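Local coordinates for protein UDP-glucose 6-dehydrogenase (Pyrobaculum islandicum, PDB 3VTF) that probably catalyses the two-step, NAD-dependent oxidation of UDP-glucose to UDP-glucuronate, and binds UDP-glucose as its substrate, at residues T145-T150 and V227-N232; V369-P374 and D386-V391. One frame throughout, in Å; residues are numbered along the deposited sequence.

Contact 1 of 2, residues T145-T150 and V227-N232. With UPG (uridine-5'-diphosphate-glucose), chain B.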
# COMPACT_ATOMS: atom_id res chain seq x y z
N THR A 145 -2.74 -21.46 4.57
CA THR A 145 -2.72 -20.22 5.25
C THR A 145 -3.24 -20.38 6.66
O THR A 145 -4.42 -20.68 6.85
CB THR A 145 -3.59 -19.17 4.45
OG1 THR A 145 -2.96 -19.05 3.14
CG2 THR A 145 -3.49 -17.79 5.18
N VAL A 146 -2.33 -20.24 7.63
CA VAL A 146 -2.66 -20.54 9.00
C VAL A 146 -2.15 -19.39 9.85
O VAL A 146 -1.11 -18.75 9.58
CB VAL A 146 -1.99 -21.84 9.50
CG1 VAL A 146 -2.56 -23.09 8.87
CG2 VAL A 146 -0.42 -21.80 9.27
N PRO A 147 -2.85 -19.10 10.94
CA PRO A 147 -2.39 -18.02 11.80
C PRO A 147 -0.99 -18.31 12.38
O PRO A 147 -0.62 -19.47 12.57
CB PRO A 147 -3.42 -17.97 12.93
CG PRO A 147 -4.69 -18.68 12.38
CD PRO A 147 -4.15 -19.68 11.32
N PRO A 148 -0.21 -17.28 12.69
CA PRO A 148 1.14 -17.47 13.19
C PRO A 148 1.13 -18.25 14.47
O PRO A 148 0.32 -17.93 15.34
CB PRO A 148 1.61 -16.01 13.48
CG PRO A 148 0.86 -15.18 12.37
CD PRO A 148 -0.50 -15.86 12.29
N GLY A 149 2.01 -19.23 14.60
CA GLY A 149 2.02 -20.08 15.79
C GLY A 149 1.45 -21.41 15.46
O GLY A 149 1.71 -22.36 16.21
N THR A 150 0.72 -21.55 14.33
CA THR A 150 0.04 -22.85 14.07
C THR A 150 1.04 -23.98 13.76
O THR A 150 0.82 -25.16 14.15
CB THR A 150 -0.93 -22.72 12.84
OG1 THR A 150 -1.91 -21.75 13.17
CG2 THR A 150 -1.65 -24.00 12.46
N VAL A 227 4.12 -13.29 7.29
CA VAL A 227 4.34 -12.74 5.93
C VAL A 227 3.17 -13.00 5.05
O VAL A 227 2.76 -12.15 4.26
CB VAL A 227 5.62 -13.38 5.25
CG1 VAL A 227 5.70 -13.01 3.78
CG2 VAL A 227 6.90 -12.91 5.94
N LYS A 228 2.58 -14.19 5.14
CA LYS A 228 1.47 -14.51 4.28
C LYS A 228 0.26 -13.61 4.56
O LYS A 228 -0.46 -13.13 3.57
CB LYS A 228 1.07 -15.96 4.50
CG LYS A 228 -0.13 -16.45 3.70
CD LYS A 228 -0.02 -16.06 2.23
CE LYS A 228 -1.18 -16.65 1.45
NZ LYS A 228 -1.22 -16.02 0.09
N TYR A 229 -0.06 -13.43 5.84
CA TYR A 229 -1.25 -12.55 6.13
C TYR A 229 -0.92 -11.07 5.79
O TYR A 229 -1.74 -10.33 5.25
CB TYR A 229 -1.60 -12.59 7.66
CG TYR A 229 -2.48 -13.81 7.95
CD1 TYR A 229 -3.82 -13.83 7.56
CD2 TYR A 229 -1.89 -15.01 8.50
CE1 TYR A 229 -4.63 -14.98 7.77
CE2 TYR A 229 -2.66 -16.18 8.70
CZ TYR A 229 -4.02 -16.14 8.39
OH TYR A 229 -4.79 -17.26 8.63
N ALA A 230 0.29 -10.64 6.13
CA ALA A 230 0.66 -9.25 5.85
C ALA A 230 0.62 -8.98 4.34
O ALA A 230 0.18 -7.88 3.92
CB ALA A 230 1.99 -8.89 6.46
N SER A 231 1.05 -9.95 3.52
CA SER A 231 0.97 -9.78 2.09
C SER A 231 -0.48 -9.75 1.61
O SER A 231 -0.83 -8.91 0.79
CB SER A 231 1.75 -10.87 1.32
OG SER A 231 3.12 -10.83 1.81
N ASN A 232 -1.29 -10.74 1.97
CA ASN A 232 -2.65 -10.79 1.41
C ASN A 232 -3.51 -9.62 1.92
O ASN A 232 -4.32 -9.03 1.15
CB ASN A 232 -3.37 -12.13 1.83
CG ASN A 232 -3.15 -13.26 0.77
OD1 ASN A 232 -2.19 -13.21 0.03
ND2 ASN A 232 -3.97 -14.31 0.78
N1 UPG B . -9.17 -7.29 -7.45
C2 UPG B . -9.67 -5.96 -7.43
N3 UPG B . -8.88 -4.96 -7.82
C4 UPG B . -7.56 -5.22 -8.16
C5 UPG B . -7.00 -6.54 -8.16
C6 UPG B . -7.86 -7.57 -7.75
O2 UPG B . -10.87 -5.70 -7.09
O4 UPG B . -6.81 -4.22 -8.46
C1C UPG B . -10.12 -8.33 -6.98
C2C UPG B . -10.24 -9.42 -8.02
O2C UPG B . -11.27 -9.17 -8.97
C3C UPG B . -10.58 -10.65 -7.15
C4C UPG B . -9.85 -10.40 -5.84
O4C UPG B . -9.47 -9.00 -5.89
O3C UPG B . -12.00 -10.62 -6.82
C5C UPG B . -8.58 -11.25 -5.66
O5C UPG B . -7.88 -11.25 -6.91
PA UPG B . -6.44 -12.12 -7.06
O1A UPG B . -5.35 -11.54 -6.10
O2A UPG B . -6.18 -12.35 -8.57
O3A UPG B . -7.01 -13.57 -6.66
PB UPG B . -6.37 -14.80 -5.78
O1B UPG B . -6.24 -15.99 -6.70
O2B UPG B . -7.50 -14.81 -4.72
O3B UPG B . -4.89 -14.47 -5.29
C1' UPG B . -4.65 -13.97 -3.94
C2' UPG B . -3.27 -13.35 -3.94
C3' UPG B . -2.23 -14.48 -4.07
C4' UPG B . -2.46 -15.46 -2.90
C5' UPG B . -3.88 -16.13 -3.10
C6' UPG B . -4.34 -17.12 -2.01
O2' UPG B . -3.36 -12.58 -5.21
O3' UPG B . -0.95 -13.88 -3.99
O4' UPG B . -1.48 -16.52 -3.04
O5' UPG B . -4.77 -14.99 -2.94
O6' UPG B . -3.74 -16.76 -0.74

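Contact 2 of 2, residues V369-P374 and D386-V391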
# COMPACT_ATOMS: atom_id res chain seq x y z
N VAL A 369 -33.76 -10.89 -12.21
CA VAL A 369 -32.30 -10.92 -12.47
C VAL A 369 -31.87 -11.90 -13.55
O VAL A 369 -32.19 -13.11 -13.52
CB VAL A 369 -31.55 -11.28 -11.16
CG1 VAL A 369 -30.04 -11.37 -11.36
CG2 VAL A 369 -31.88 -10.26 -10.13
N TYR A 370 -31.11 -11.37 -14.49
CA TYR A 370 -30.48 -12.14 -15.53
C TYR A 370 -29.01 -12.11 -15.25
O TYR A 370 -28.47 -11.05 -14.83
CB TYR A 370 -30.73 -11.49 -16.88
CG TYR A 370 -32.20 -11.40 -17.18
CD1 TYR A 370 -32.80 -12.27 -18.13
CD2 TYR A 370 -33.00 -10.46 -16.52
CE1 TYR A 370 -34.19 -12.20 -18.39
CE2 TYR A 370 -34.37 -10.38 -16.76
CZ TYR A 370 -34.96 -11.23 -17.69
OH TYR A 370 -36.31 -11.05 -17.89
N VAL A 371 -28.32 -13.21 -15.51
CA VAL A 371 -26.88 -13.26 -15.32
C VAL A 371 -26.18 -13.90 -16.50
O VAL A 371 -26.76 -14.69 -17.21
CB VAL A 371 -26.50 -14.02 -14.03
CG1 VAL A 371 -27.21 -13.44 -12.83
CG2 VAL A 371 -26.78 -15.50 -14.18
N HIS A 372 -24.92 -13.54 -16.71
CA HIS A 372 -24.06 -14.23 -17.64
C HIS A 372 -22.66 -14.34 -17.12
O HIS A 372 -22.20 -13.47 -16.39
CB HIS A 372 -24.02 -13.51 -18.99
CG HIS A 372 -22.97 -14.04 -19.92
ND1 HIS A 372 -21.74 -13.54 -19.99
CD2 HIS A 372 -23.00 -15.08 -20.83
CE1 HIS A 372 -21.03 -14.20 -20.89
NE2 HIS A 372 -21.80 -15.15 -21.41
N ASP A 373 -21.95 -15.40 -17.49
CA ASP A 373 -20.50 -15.46 -17.34
C ASP A 373 -19.96 -16.35 -18.43
O ASP A 373 -20.58 -17.33 -18.76
CB ASP A 373 -20.12 -16.01 -15.97
CG ASP A 373 -18.65 -15.88 -15.67
OD1 ASP A 373 -18.25 -14.88 -15.06
OD2 ASP A 373 -17.88 -16.75 -16.08
N PRO A 374 -18.79 -16.07 -18.98
CA PRO A 374 -18.35 -17.02 -20.01
C PRO A 374 -18.00 -18.42 -19.47
O PRO A 374 -17.98 -19.37 -20.27
CB PRO A 374 -17.06 -16.37 -20.55
CG PRO A 374 -17.27 -14.86 -20.27
CD PRO A 374 -17.87 -14.93 -18.86
N ASP A 386 -32.51 -21.73 -9.51
CA ASP A 386 -33.44 -21.12 -10.43
C ASP A 386 -33.85 -19.69 -10.01
O ASP A 386 -34.81 -19.12 -10.56
CB ASP A 386 -34.70 -22.00 -10.53
CG ASP A 386 -35.36 -22.24 -9.15
OD1 ASP A 386 -36.01 -21.32 -8.58
OD2 ASP A 386 -35.20 -23.36 -8.62
N SER A 387 -33.20 -19.09 -9.01
CA SER A 387 -33.63 -17.75 -8.63
C SER A 387 -33.26 -16.66 -9.71
O SER A 387 -33.84 -15.56 -9.73
CB SER A 387 -33.12 -17.38 -7.24
OG SER A 387 -31.72 -17.16 -7.27
N VAL A 388 -32.37 -16.98 -10.63
CA VAL A 388 -32.07 -16.05 -11.75
C VAL A 388 -32.24 -16.77 -13.09
O VAL A 388 -32.17 -18.00 -13.14
CB VAL A 388 -30.64 -15.47 -11.59
CG1 VAL A 388 -30.48 -14.88 -10.18
CG2 VAL A 388 -29.61 -16.55 -11.77
N THR A 389 -32.38 -16.00 -14.16
CA THR A 389 -32.25 -16.53 -15.51
C THR A 389 -30.81 -16.50 -15.94
O THR A 389 -30.14 -15.43 -15.87
CB THR A 389 -33.14 -15.73 -16.52
OG1 THR A 389 -34.46 -15.59 -15.96
CG2 THR A 389 -33.19 -16.38 -17.94
N TYR A 390 -30.34 -17.64 -16.44
CA TYR A 390 -29.01 -17.75 -17.01
C TYR A 390 -29.05 -17.48 -18.53
O TYR A 390 -29.70 -18.22 -19.25
CB TYR A 390 -28.43 -19.11 -16.72
CG TYR A 390 -28.41 -19.38 -15.26
CD1 TYR A 390 -29.53 -19.85 -14.63
CD2 TYR A 390 -27.28 -19.07 -14.48
CE1 TYR A 390 -29.54 -20.05 -13.25
CE2 TYR A 390 -27.27 -19.24 -13.09
CZ TYR A 390 -28.40 -19.77 -12.48
OH TYR A 390 -28.45 -19.94 -11.11
N VAL A 391 -28.30 -16.49 -19.01
CA VAL A 391 -28.30 -16.13 -20.43
C VAL A 391 -27.00 -16.54 -21.11
O VAL A 391 -25.89 -16.18 -20.71
CB VAL A 391 -28.57 -14.61 -20.60
CG1 VAL A 391 -28.59 -14.19 -22.06
CG2 VAL A 391 -29.89 -14.25 -19.97
O HOH W 1 -35.11 -14.10 -13.99

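Contact 1 of 2, residues T145-T150 and V227-N232
The methyl CG2 of Thr145 rests over one face of the Tyr229 ring, a CH-pi contact 4.1 Å from the ring centroid and 29° off its normal. With OG1 anti to the carbonyl carbon (chi1 -61°), CG2 falls anti to the backbone N and over the ring, while the hydroxyl turns toward the Lys228 chain, packing OG1 against CE at 3.4 Å. Elsewhere round the ring, Val146 O sits near its plane, 3.1 Å from Tyr229 CE2, and the stiff ring of Pro148 packs obliquely through CD.

Polar bonds serve the ligand. Lys228 NZ donates to the glucose hydroxyl O6' (2.8 Å), and Asn232 ND2 reaches the same oxygen in a nearly straight bond (2.9 Å, 167°). Lys228 NZ also bonds Asn232 OD1, one helical turn on, from above the amide plane. Thr145 probably belongs to the NAD(+) site, consistent with cofactor and sugar meeting here.

The loop closes in a type II turn, Pro147 to Thr150, where Gly149 suits the positive phi. It lies between strand 139-142 and helix 151-160 of the NAD-binding domain, against the long helix 221-251; Phe295 of helix 285-298 touches both prolines, and Leu252 of the second subunit packs on Pro148.

Contact 2 of 2, residues V369-P374 and D386-V391
Val371 and Thr389 join two parallel strands, 368-372 and the short edge strand 389-390, the beginning and end of a beta-alpha-beta unit whose crossover is helix 377-384. The ladder has the staggered pattern of parallel sheets: Thr389 N donates to Val369 O, Val371 N to Thr389 O at 2.9 Å, and Val391 N to Val371 O in the straightest of the three, at 171°.

On the face carrying Tyr370 and Thr389, the two side chains run side by side in the same direction, Thr389 CB lying 3.8 Å from Tyr370 CD1. Val391 CG2 meets the same ring at its edge, in plane. On the other face Val371 and Tyr390 lie alongside each other, with Val371 CG2 3.6 Å from Tyr390 CD2. Val388 fills the corner between them: with CG1 anti to the carbonyl carbon (chi1 -52°), its CG2 lies between backbone N and carbonyl carbon, touches Val371 CG2 and stands over one face of the Tyr390 ring, toward the rim. Its other methyl, CG1, meets Val369 CG1 at 3.7 Å. Beta-branched valine and threonine suit the extended backbone; in Val388 the two methyls reach different partners.

Farther out, helix 377-384 packs on Val371 and Tyr390 through Met377. Arg381 makes a cation-pi contact with Tyr390, whose hydroxyl bonds Gly385 O. Leu363 of helix 354-364 touches Val369 and Val388, whereas the Tyr370 ring meets His335. A hydroxyl suits Thr389, exposed at the sheet edge: one water bonds its OG1, at 2.6 Å, and also Val369 O.

At the far end of the ladder, His372 ND1 is tied to Tyr413 OH; CG anti to the backbone N (chi1 171°) swings the imidazole so that CD2 comes edge-on to Val391 O, 3.1 Å away.

Overall arrangement
The two contacts lie in different parts of the fold and follow one another along the chain, contact 1 ending before contact 2 begins. Their centres are 37 Å apart, their nearest atoms about 21 Å, and they lie on opposite sides of the chain's centre. UDP-glucose spans the gap between the domains: contact 1 holds the sugar end through Lys228 and Asn232, while Phe343 and Lys344, from the part of the chain that includes contact 2, also bond the ligand. Contact 2 itself is remote from the substrate and cofactor sites, at one edge of the six-stranded parallel sheet. Contact 1 thus joins NAD-binding and central domains beside the substrate; contact 2 is internal to the UDP-binding domain.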